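Local coordinates for protein N-ACETYLMURAMOYL-L-ALANINE AMIDASE CwlV (PDB 1JWQ) that probably cleaves, through its zinc-bearing catalytic domain, the amide bond between N-acetylmuramoyl residues and L-alanine in cell-wall peptidoglycan, at residues I6-S15 against E26-V37; N90-S101 against T134-Y145. All coordinates share one frame; numbering follows the deposited sequence.

Overall arrangement
Both contacts rest on one mixed, six-stranded sheet, flanked by helices in an open alpha-beta-alpha domain. Contact 1 joins strand 2-8 and the loop after it to helix 26-42 and is partly buried; contact 2 pairs strand 92-96 with strand 138-145, the sheet's only antiparallel step, and is largely buried. Their centres lie about 15 Å apart, on opposite sides of the chain's centre, and they meet where Phe-29 packs on Val-143. Chemistry follows place: contact 1 passes from apolar packing to zinc coordination at the strand's C-terminal end, whereas contact 2 rests mainly on backbone pairing, extended by side-chain hydrogen bonds at its ends, with Glu-142's nearest side-chain atom about 4 Å from the zinc ion.

Contact 1 of 2, residues I6-S15 against E26-V37; sequences IDAGHGAKDS and EKTFNLAMALKV. With ZN (zinc ion), chain B.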
loop_
_atom_site.group_PDB
_atom_site.type_symbol
_atom_site.label_atom_id
_atom_site.label_comp_id
_atom_site.label_asym_id
_atom_site.label_seq_id
_atom_site.Cartn_x
_atom_site.Cartn_y
_atom_site.Cartn_z
ATOM N N ILE A 6 -5.476 -3.002 5.779
ATOM C CA ILE A 6 -4.207 -2.787 5.104
ATOM C C ILE A 6 -3.789 -4.131 4.546
ATOM O O ILE A 6 -3.669 -5.113 5.279
ATOM C CB ILE A 6 -3.122 -2.290 6.070
ATOM C CG1 ILE A 6 -3.591 -1.013 6.772
ATOM C CG2 ILE A 6 -1.823 -2.051 5.304
ATOM C CD1 ILE A 6 -3.808 0.169 5.852
ATOM N N ASP A 7 -3.567 -4.154 3.240
ATOM C CA ASP A 7 -3.204 -5.365 2.536
ATOM C C ASP A 7 -1.783 -5.311 1.991
ATOM O O ASP A 7 -1.490 -4.545 1.066
ATOM C CB ASP A 7 -4.205 -5.574 1.396
ATOM C CG ASP A 7 -3.869 -6.766 0.537
ATOM O OD1 ASP A 7 -3.693 -6.579 -0.684
ATOM O OD2 ASP A 7 -3.782 -7.879 1.085
ATOM N N ALA A 8 -0.899 -6.112 2.583
ATOM C CA ALA A 8 0.490 -6.187 2.138
ATOM C C ALA A 8 0.475 -7.165 0.976
ATOM O O ALA A 8 0.250 -8.355 1.166
ATOM C CB ALA A 8 1.379 -6.716 3.260
ATOM N N GLY A 9 0.708 -6.656 -0.228
ATOM C CA GLY A 9 0.678 -7.504 -1.401
ATOM C C GLY A 9 1.579 -8.721 -1.367
ATOM O O GLY A 9 2.659 -8.701 -0.772
ATOM N N HIS A 10 1.108 -9.792 -1.999
ATOM C CA HIS A 10 1.859 -11.035 -2.115
ATOM C C HIS A 10 2.115 -11.727 -0.782
ATOM O O HIS A 10 1.414 -11.482 0.198
ATOM C CB HIS A 10 3.169 -10.736 -2.836
ATOM C CG HIS A 10 2.987 -9.859 -4.035
ATOM N ND1 HIS A 10 2.313 -10.278 -5.162
ATOM C CD2 HIS A 10 3.287 -8.554 -4.239
ATOM C CE1 HIS A 10 2.201 -9.266 -6.005
ATOM N NE2 HIS A 10 2.782 -8.209 -5.470
ATOM N N GLY A 11 3.110 -12.608 -0.757
ATOM C CA GLY A 11 3.424 -13.308 0.474
ATOM C C GLY A 11 3.695 -14.784 0.280
ATOM O O GLY A 11 3.132 -15.421 -0.613
ATOM N N ALA A 12 4.566 -15.323 1.125
ATOM C CA ALA A 12 4.931 -16.731 1.074
ATOM C C ALA A 12 5.467 -17.098 -0.306
ATOM O O ALA A 12 6.421 -16.487 -0.786
ATOM C CB ALA A 12 3.723 -17.595 1.429
ATOM N N LYS A 13 4.851 -18.086 -0.946
ATOM C CA LYS A 13 5.297 -18.523 -2.262
ATOM C C LYS A 13 5.284 -17.401 -3.294
ATOM O O LYS A 13 6.015 -17.460 -4.279
ATOM C CB LYS A 13 4.456 -19.707 -2.751
ATOM C CG LYS A 13 2.964 -19.442 -2.861
ATOM C CD LYS A 13 2.235 -20.703 -3.304
ATOM C CE LYS A 13 0.744 -20.460 -3.459
ATOM N NZ LYS A 13 0.020 -21.694 -3.869
ATOM N N ASP A 14 4.457 -16.383 -3.068
ATOM C CA ASP A 14 4.386 -15.242 -3.982
ATOM C C ASP A 14 5.307 -14.152 -3.441
ATOM O O ASP A 14 4.955 -13.432 -2.511
ATOM C CB ASP A 14 2.951 -14.711 -4.077
ATOM C CG ASP A 14 2.810 -13.575 -5.082
ATOM O OD1 ASP A 14 3.780 -13.300 -5.826
ATOM O OD2 ASP A 14 1.722 -12.959 -5.134
ATOM N N SER A 15 6.496 -14.045 -4.019
ATOM C CA SER A 15 7.463 -13.053 -3.573
ATOM C C SER A 15 7.189 -11.677 -4.157
ATOM O O SER A 15 7.722 -10.677 -3.684
ATOM C CB SER A 15 8.872 -13.480 -3.979
ATOM O OG SER A 15 8.983 -13.526 -5.392
ATOM N N GLU A 26 9.587 -8.087 -3.051
ATOM C CA GLU A 26 8.534 -7.105 -2.830
ATOM C C GLU A 26 7.668 -7.471 -1.620
ATOM O O GLU A 26 7.268 -6.598 -0.851
ATOM C CB GLU A 26 7.645 -7.002 -4.072
ATOM C CG GLU A 26 6.450 -6.076 -3.896
ATOM C CD GLU A 26 5.426 -6.232 -4.996
ATOM O OE1 GLU A 26 4.314 -5.676 -4.853
ATOM O OE2 GLU A 26 5.732 -6.908 -6.006
ATOM N N LYS A 27 7.374 -8.760 -1.455
ATOM C CA LYS A 27 6.538 -9.203 -0.341
ATOM C C LYS A 27 7.088 -8.744 1.002
ATOM O O LYS A 27 6.329 -8.430 1.924
ATOM C CB LYS A 27 6.392 -10.733 -0.336
ATOM C CG LYS A 27 7.683 -11.503 -0.087
ATOM C CD LYS A 27 7.398 -12.985 0.158
ATOM C CE LYS A 27 8.671 -13.751 0.516
ATOM N NZ LYS A 27 8.382 -15.170 0.915
ATOM N N THR A 28 8.411 -8.712 1.103
ATOM C CA THR A 28 9.099 -8.299 2.321
ATOM C C THR A 28 8.838 -6.819 2.575
ATOM O O THR A 28 8.525 -6.414 3.695
ATOM C CB THR A 28 10.616 -8.529 2.180
ATOM O OG1 THR A 28 10.848 -9.876 1.748
ATOM C CG2 THR A 28 11.321 -8.299 3.506
ATOM N N PHE A 29 8.982 -6.016 1.526
ATOM C CA PHE A 29 8.736 -4.584 1.622
ATOM C C PHE A 29 7.278 -4.313 1.992
ATOM O O PHE A 29 6.995 -3.518 2.884
ATOM C CB PHE A 29 9.046 -3.905 0.285
ATOM C CG PHE A 29 8.636 -2.455 0.230
ATOM C CD1 PHE A 29 9.394 -1.477 0.859
ATOM C CD2 PHE A 29 7.473 -2.076 -0.437
ATOM C CE1 PHE A 29 9.005 -0.139 0.828
ATOM C CE2 PHE A 29 7.075 -0.743 -0.475
ATOM C CZ PHE A 29 7.846 0.230 0.161
ATOM N N ASN A 30 6.354 -4.976 1.301
ATOM C CA ASN A 30 4.934 -4.772 1.553
ATOM C C ASN A 30 4.541 -5.039 2.997
ATOM O O ASN A 30 3.788 -4.271 3.595
ATOM C CB ASN A 30 4.091 -5.649 0.620
ATOM C CG ASN A 30 4.286 -5.294 -0.849
ATOM O OD1 ASN A 30 4.739 -4.196 -1.176
ATOM N ND2 ASN A 30 3.931 -6.219 -1.739
ATOM N N LEU A 31 5.047 -6.130 3.557
ATOM C CA LEU A 31 4.727 -6.477 4.936
ATOM C C LEU A 31 5.310 -5.456 5.910
ATOM O O LEU A 31 4.619 -4.984 6.807
ATOM C CB LEU A 31 5.262 -7.870 5.262
ATOM C CG LEU A 31 5.013 -8.345 6.697
ATOM C CD1 LEU A 31 3.515 -8.391 6.976
ATOM C CD2 LEU A 31 5.627 -9.723 6.875
ATOM N N ALA A 32 6.584 -5.119 5.733
ATOM C CA ALA A 32 7.239 -4.149 6.604
ATOM C C ALA A 32 6.458 -2.837 6.621
ATOM O O ALA A 32 6.291 -2.211 7.672
ATOM C CB ALA A 32 8.681 -3.904 6.131
ATOM N N MET A 33 5.976 -2.424 5.453
ATOM C CA MET A 33 5.209 -1.187 5.346
ATOM C C MET A 33 3.857 -1.314 6.044
ATOM O O MET A 33 3.457 -0.429 6.796
ATOM C CB MET A 33 4.989 -0.816 3.874
ATOM C CG MET A 33 6.247 -0.354 3.161
ATOM S SD MET A 33 6.995 1.064 3.990
ATOM C CE MET A 33 5.587 2.149 4.120
ATOM N N ALA A 34 3.161 -2.417 5.786
ATOM C CA ALA A 34 1.859 -2.653 6.397
ATOM C C ALA A 34 1.961 -2.647 7.919
ATOM O O ALA A 34 1.124 -2.059 8.607
ATOM C CB ALA A 34 1.282 -3.982 5.912
ATOM N N LEU A 35 2.990 -3.297 8.448
ATOM C CA LEU A 35 3.176 -3.356 9.894
ATOM C C LEU A 35 3.460 -1.973 10.477
ATOM O O LEU A 35 2.988 -1.644 11.563
ATOM C CB LEU A 35 4.317 -4.316 10.242
ATOM C CG LEU A 35 4.062 -5.784 9.888
ATOM C CD1 LEU A 35 5.267 -6.617 10.270
ATOM C CD2 LEU A 35 2.813 -6.286 10.608
ATOM N N LYS A 36 4.233 -1.167 9.758
ATOM C CA LYS A 36 4.547 0.178 10.229
ATOM C C LYS A 36 3.303 1.061 10.210
ATOM O O LYS A 36 3.067 1.834 11.140
ATOM C CB LYS A 36 5.654 0.804 9.376
ATOM C CG LYS A 36 7.042 0.259 9.672
ATOM C CD LYS A 36 8.080 0.820 8.714
ATOM C CE LYS A 36 9.470 0.236 8.981
ATOM N NZ LYS A 36 9.973 0.618 10.328
ATOM N N VAL A 37 2.502 0.947 9.155
ATOM C CA VAL A 37 1.288 1.746 9.064
ATOM C C VAL A 37 0.351 1.325 10.192
ATOM O O VAL A 37 -0.296 2.162 10.821
ATOM C CB VAL A 37 0.598 1.561 7.689
ATOM C CG1 VAL A 37 -0.762 2.256 7.676
ATOM C CG2 VAL A 37 1.480 2.140 6.595
HETATM ZN ZN ZN B . 2.813 -6.203 -6.128
HETATM O O HOH W 1 3.351 -4.817 -7.499
HETATM O O HOH W 2 1.320 -6.702 -7.742
#
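Lys-27 crosses from the first turn of helix 26-42 to the loop 9-15, and each of its methylenes meets that loop. CB lies near His-10 CB and Ser-15 O, CG packs on the Ser-15 backbone, and CD rests 3.6 Å from Asp-14 O. Beyond CE, NZ donates to Ala-12 O at 2.9 Å and also forms a salt bridge with Asp-56. With CG set between the backbone N and carbonyl carbon (chi1 65°) and the rest extended, the chain reaches along one side of the type II' turn Gly-11 to Asp-14 as far as Ala-12 O. A methionine in its place would probably leave Asp-56 without its salt-bridge mate and the turn less firmly tied to the helix. Lys-27 N also donates to Ser-15 O.

Deeper in, Asn-30 ND2 has two acceptors, both near its amide plane: Gly-9 O, at 3.0 Å and nearly straight (173°), and Glu-26 OE1. Farther along, the small Ala-34 CB sits 3.7 Å from Ile-6 CG2 and close to Ala-8 CB, joining strand to helix within the beta-alpha-beta unit 2-8, 26-42, 47-51.

At the strand's C-terminal end, His-10 NE2 and Glu-26 OE1 both bind the zinc ion, at 2.1 Å and 2.0 Å, with ring and carboxylate planes 74° apart. Two waters and His-80 complete the site, and Glu-26 OE2 accepts a hydrogen bond from Ala-17 N. At the other ring nitrogen, His-10 ND1 donates in the ring plane to Asp-14 OD2 at 2.7 Å, a His-carboxylate bond that fixes the ring's rotation. Second-shell bonds from Asn-30 and Asp-14 thus probably help orient Glu-26 and His-10, two of the three protein ligands, and the two zinc-bound waters are consistent with a hydrolytic centre.

Contact 2 of 2, residues N90-S101 against T134-Y145; sequences NGTETYYQRSAS and TTMPAVLLEVGY
The Tyr-145 ring carries Asn-90 N over one face, 3.8 Å above its plane and offset toward the rim; at its edge, in plane, Tyr-145 OH donates to Glu-93 OE2, an atom whose position is less certain. The Tyr-95 ring has Leu-140 O at its edge, while Phe-128 packs against it edge-to-face. Over one face of the Arg-98 guanidinium lie the Thr-134 carbonyl and Thr-135 CA; at its edge, in plane, are Met-136 O and a water that bridges to Thr-135 O.

The two tyrosines belong to an antiparallel strand pair, 92-96 with 138-145, in the amidase domain's mixed sheet; Arg-98 follows the first strand. Glu-93 with Glu-142 and Tyr-95 with Leu-140 are hydrogen-bonded pairs; Thr-94 with Leu-141, between them, is non-hydrogen-bonded.

On the face bearing the glutamates, Tyr-95 OH donates to Glu-93 OE1; OE2 forms a salt bridge with Arg-121, which would help balance the charge. With CG anti to the carbonyl carbon (chi1 -76°), Glu-142 CG lies 3.7 Å from Tyr-95 CE1; the bend at chi2 turns the carboxylate away toward His-80 and the zinc site. On the opposite face, Leu-141 CD2 lies alongside Thr-94.

Past the strand ends, Arg-98 NH2 donates to Met-136 O at 2.8 Å. Ser-101 OG accepts from Ala-138 N at 2.9 Å and donates to a water that bonds Ala-138 O.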
loop_
_atom_site.group_PDB
_atom_site.type_symbol
_atom_site.label_atom_id
_atom_site.label_comp_id
_atom_site.label_asym_id
_atom_site.label_seq_id
_atom_site.Cartn_x
_atom_site.Cartn_y
_atom_site.Cartn_z
ATOM N N ASN A 90 11.093 4.634 -12.541
ATOM C CA ASN A 90 11.096 5.030 -11.141
ATOM C C ASN A 90 9.908 5.912 -10.791
ATOM O O ASN A 90 9.322 6.572 -11.653
ATOM C CB ASN A 90 12.369 5.814 -10.829
ATOM C CG ASN A 90 12.459 7.106 -11.628
ATOM O OD1 ASN A 90 12.771 7.096 -12.819
ATOM N ND2 ASN A 90 12.159 8.223 -10.978
ATOM N N GLY A 91 9.558 5.928 -9.513
ATOM C CA GLY A 91 8.459 6.768 -9.095
ATOM C C GLY A 91 7.389 6.085 -8.276
ATOM O O GLY A 91 7.329 4.861 -8.174
ATOM N N THR A 92 6.532 6.921 -7.704
ATOM C CA THR A 92 5.431 6.494 -6.855
ATOM C C THR A 92 4.097 6.658 -7.583
ATOM O O THR A 92 3.836 7.700 -8.193
ATOM C CB THR A 92 5.409 7.343 -5.573
ATOM O OG1 THR A 92 6.653 7.178 -4.882
ATOM C CG2 THR A 92 4.264 6.933 -4.680
ATOM N N GLU A 93 3.252 5.629 -7.500
ATOM C CA GLU A 93 1.945 5.646 -8.147
ATOM C C GLU A 93 0.841 5.188 -7.185
ATOM O O GLU A 93 1.068 4.318 -6.329
ATOM C CB GLU A 93 1.957 4.724 -9.374
ATOM C CG GLU A 93 3.306 4.662 -10.092
ATOM C CD GLU A 93 3.361 3.603 -11.186
ATOM O OE1 GLU A 93 2.629 2.588 -11.092
ATOM O OE2 GLU A 93 4.154 3.767 -12.146
ATOM N N THR A 94 -0.345 5.774 -7.349
ATOM C CA THR A 94 -1.510 5.443 -6.534
ATOM C C THR A 94 -2.592 5.036 -7.513
ATOM O O THR A 94 -2.872 5.772 -8.451
ATOM C CB THR A 94 -2.005 6.645 -5.738
ATOM O OG1 THR A 94 -1.006 7.029 -4.783
ATOM C CG2 THR A 94 -3.302 6.279 -5.010
ATOM N N TYR A 95 -3.175 3.859 -7.309
ATOM C CA TYR A 95 -4.218 3.345 -8.193
ATOM C C TYR A 95 -5.595 3.228 -7.553
ATOM O O TYR A 95 -5.721 2.941 -6.363
ATOM C CB TYR A 95 -3.847 1.953 -8.698
ATOM C CG TYR A 95 -2.668 1.912 -9.624
ATOM C CD1 TYR A 95 -1.370 1.769 -9.136
ATOM C CD2 TYR A 95 -2.853 2.003 -11.000
ATOM C CE1 TYR A 95 -0.283 1.711 -10.004
ATOM C CE2 TYR A 95 -1.782 1.946 -11.873
ATOM C CZ TYR A 95 -0.501 1.799 -11.373
ATOM O OH TYR A 95 0.557 1.718 -12.246
ATOM N N TYR A 96 -6.624 3.431 -8.370
ATOM C CA TYR A 96 -8.012 3.290 -7.945
ATOM C C TYR A 96 -8.638 2.538 -9.120
ATOM O O TYR A 96 -8.063 2.519 -10.213
ATOM C CB TYR A 96 -8.701 4.652 -7.795
ATOM C CG TYR A 96 -9.016 5.306 -9.122
ATOM C CD1 TYR A 96 -8.042 6.017 -9.821
ATOM C CD2 TYR A 96 -10.268 5.144 -9.719
ATOM C CE1 TYR A 96 -8.308 6.548 -11.086
ATOM C CE2 TYR A 96 -10.540 5.665 -10.976
ATOM C CZ TYR A 96 -9.554 6.364 -11.653
ATOM O OH TYR A 96 -9.818 6.865 -12.902
ATOM N N GLN A 97 -9.795 1.917 -8.912
ATOM C CA GLN A 97 -10.464 1.201 -10.001
ATOM C C GLN A 97 -11.913 1.642 -10.115
ATOM O O GLN A 97 -12.493 1.616 -11.200
ATOM C CB GLN A 97 -10.403 -0.317 -9.786
ATOM C CG GLN A 97 -10.764 -1.168 -11.018
ATOM C CD GLN A 97 -12.264 -1.341 -11.243
ATOM O OE1 GLN A 97 -13.043 -1.466 -10.295
ATOM N NE2 GLN A 97 -12.669 -1.379 -12.510
ATOM N N ARG A 98 -12.492 2.065 -8.997
ATOM C CA ARG A 98 -13.883 2.504 -8.983
ATOM C C ARG A 98 -14.024 3.987 -8.682
ATOM O O ARG A 98 -13.214 4.570 -7.969
ATOM C CB ARG A 98 -14.680 1.700 -7.953
ATOM C CG ARG A 98 -14.914 0.261 -8.365
ATOM C CD ARG A 98 -15.381 -0.597 -7.201
ATOM N NE ARG A 98 -14.337 -0.781 -6.198
ATOM C CZ ARG A 98 -14.311 -0.177 -5.014
ATOM N NH1 ARG A 98 -15.282 0.662 -4.672
ATOM N NH2 ARG A 98 -13.313 -0.417 -4.169
ATOM N N SER A 99 -15.063 4.593 -9.241
ATOM C CA SER A 99 -15.315 6.010 -9.028
ATOM C C SER A 99 -15.367 6.370 -7.544
ATOM O O SER A 99 -14.806 7.379 -7.124
ATOM C CB SER A 99 -16.636 6.413 -9.693
ATOM O OG SER A 99 -16.950 7.764 -9.399
ATOM N N ALA A 100 -16.042 5.538 -6.756
ATOM C CA ALA A 100 -16.192 5.776 -5.324
ATOM C C ALA A 100 -14.876 5.767 -4.544
ATOM O O ALA A 100 -14.847 6.139 -3.368
ATOM C CB ALA A 100 -17.160 4.752 -4.726
ATOM N N SER A 101 -13.793 5.350 -5.197
ATOM C CA SER A 101 -12.476 5.296 -4.560
ATOM C C SER A 101 -11.588 6.481 -4.937
ATOM O O SER A 101 -10.524 6.675 -4.350
ATOM C CB SER A 101 -11.745 4.006 -4.957
ATOM O OG SER A 101 -12.446 2.849 -4.538
ATOM N N THR A 134 -13.580 -4.871 -4.207
ATOM C CA THR A 134 -13.927 -4.286 -2.919
ATOM C C THR A 134 -15.079 -3.318 -3.166
ATOM O O THR A 134 -15.248 -2.827 -4.286
ATOM C CB THR A 134 -12.735 -3.527 -2.314
ATOM O OG1 THR A 134 -11.908 -3.020 -3.368
ATOM C CG2 THR A 134 -11.917 -4.453 -1.416
ATOM N N THR A 135 -15.872 -3.050 -2.133
ATOM C CA THR A 135 -17.013 -2.150 -2.270
ATOM C C THR A 135 -16.845 -0.837 -1.517
ATOM O O THR A 135 -17.693 0.049 -1.623
ATOM C CB THR A 135 -18.312 -2.810 -1.781
ATOM O OG1 THR A 135 -18.209 -3.077 -0.377
ATOM C CG2 THR A 135 -18.561 -4.116 -2.527
ATOM N N MET A 136 -15.774 -0.720 -0.737
ATOM C CA MET A 136 -15.510 0.512 -0.006
ATOM C C MET A 136 -14.356 1.212 -0.722
ATOM O O MET A 136 -13.721 0.621 -1.599
ATOM C CB MET A 136 -15.122 0.215 1.455
ATOM C CG MET A 136 -13.740 -0.423 1.661
ATOM S SD MET A 136 -13.588 -2.141 1.107
ATOM C CE MET A 136 -14.978 -2.930 2.006
ATOM N N PRO A 137 -14.075 2.480 -0.375
ATOM C CA PRO A 137 -12.968 3.165 -1.050
ATOM C C PRO A 137 -11.718 2.306 -0.942
ATOM O O PRO A 137 -11.318 1.919 0.153
ATOM C CB PRO A 137 -12.860 4.477 -0.280
ATOM C CG PRO A 137 -14.295 4.764 0.050
ATOM C CD PRO A 137 -14.798 3.402 0.521
ATOM N N ALA A 138 -11.106 2.000 -2.081
ATOM C CA ALA A 138 -9.932 1.143 -2.080
ATOM C C ALA A 138 -8.877 1.589 -3.067
ATOM O O ALA A 138 -9.168 1.852 -4.232
ATOM C CB ALA A 138 -10.344 -0.303 -2.386
ATOM N N VAL A 139 -7.642 1.661 -2.600
ATOM C CA VAL A 139 -6.551 2.061 -3.470
ATOM C C VAL A 139 -5.384 1.103 -3.332
ATOM O O VAL A 139 -5.245 0.408 -2.323
ATOM C CB VAL A 139 -6.068 3.491 -3.154
ATOM C CG1 VAL A 139 -7.215 4.485 -3.364
ATOM C CG2 VAL A 139 -5.547 3.564 -1.725
ATOM N N LEU A 140 -4.563 1.050 -4.371
ATOM C CA LEU A 140 -3.386 0.198 -4.362
ATOM C C LEU A 140 -2.209 1.130 -4.588
ATOM O O LEU A 140 -2.191 1.915 -5.537
ATOM C CB LEU A 140 -3.466 -0.856 -5.468
ATOM C CG LEU A 140 -2.330 -1.881 -5.463
ATOM C CD1 LEU A 140 -2.841 -3.227 -5.968
ATOM C CD2 LEU A 140 -1.176 -1.368 -6.320
ATOM N N LEU A 141 -1.236 1.059 -3.693
ATOM C CA LEU A 141 -0.076 1.922 -3.784
ATOM C C LEU A 141 1.150 1.173 -4.273
ATOM O O LEU A 141 1.484 0.118 -3.751
ATOM C CB LEU A 141 0.220 2.531 -2.408
ATOM C CG LEU A 141 -0.970 3.120 -1.642
ATOM C CD1 LEU A 141 -0.483 3.630 -0.287
ATOM C CD2 LEU A 141 -1.609 4.248 -2.443
ATOM N N GLU A 142 1.790 1.710 -5.304
ATOM C CA GLU A 142 3.026 1.133 -5.822
ATOM C C GLU A 142 4.018 2.184 -5.342
ATOM O O GLU A 142 4.212 3.215 -5.983
ATOM C CB GLU A 142 2.984 1.051 -7.348
ATOM C CG GLU A 142 2.105 -0.084 -7.875
ATOM C CD GLU A 142 2.693 -1.459 -7.602
ATOM O OE1 GLU A 142 2.009 -2.471 -7.879
ATOM O OE2 GLU A 142 3.841 -1.532 -7.118
ATOM N N VAL A 143 4.624 1.920 -4.189
ATOM C CA VAL A 143 5.536 2.867 -3.559
ATOM C C VAL A 143 6.727 3.322 -4.385
ATOM O O VAL A 143 7.038 4.508 -4.417
ATOM C CB VAL A 143 6.045 2.316 -2.213
ATOM C CG1 VAL A 143 6.858 3.382 -1.488
ATOM C CG2 VAL A 143 4.858 1.883 -1.353
ATOM N N GLY A 144 7.389 2.378 -5.040
ATOM C CA GLY A 144 8.544 2.705 -5.854
ATOM C C GLY A 144 8.936 1.491 -6.670
ATOM O O GLY A 144 8.317 0.434 -6.536
ATOM N N TYR A 145 9.963 1.629 -7.504
ATOM C CA TYR A 145 10.415 0.526 -8.355
ATOM C C TYR A 145 11.598 -0.243 -7.797
ATOM O O TYR A 145 12.651 0.328 -7.527
ATOM C CB TYR A 145 10.769 1.056 -9.750
ATOM C CG TYR A 145 9.557 1.363 -10.588
ATOM C CD1 TYR A 145 9.166 0.510 -11.618
ATOM C CD2 TYR A 145 8.770 2.485 -10.320
ATOM C CE1 TYR A 145 8.014 0.763 -12.365
ATOM C CE2 TYR A 145 7.618 2.746 -11.052
ATOM C CZ TYR A 145 7.247 1.884 -12.072
ATOM O OH TYR A 145 6.106 2.149 -12.792
HETATM O O HOH W 3 5.411 2.925 -8.518
HETATM O O HOH W 4 -10.912 1.239 -6.221
HETATM O O HOH W 5 -16.435 2.471 -2.513
#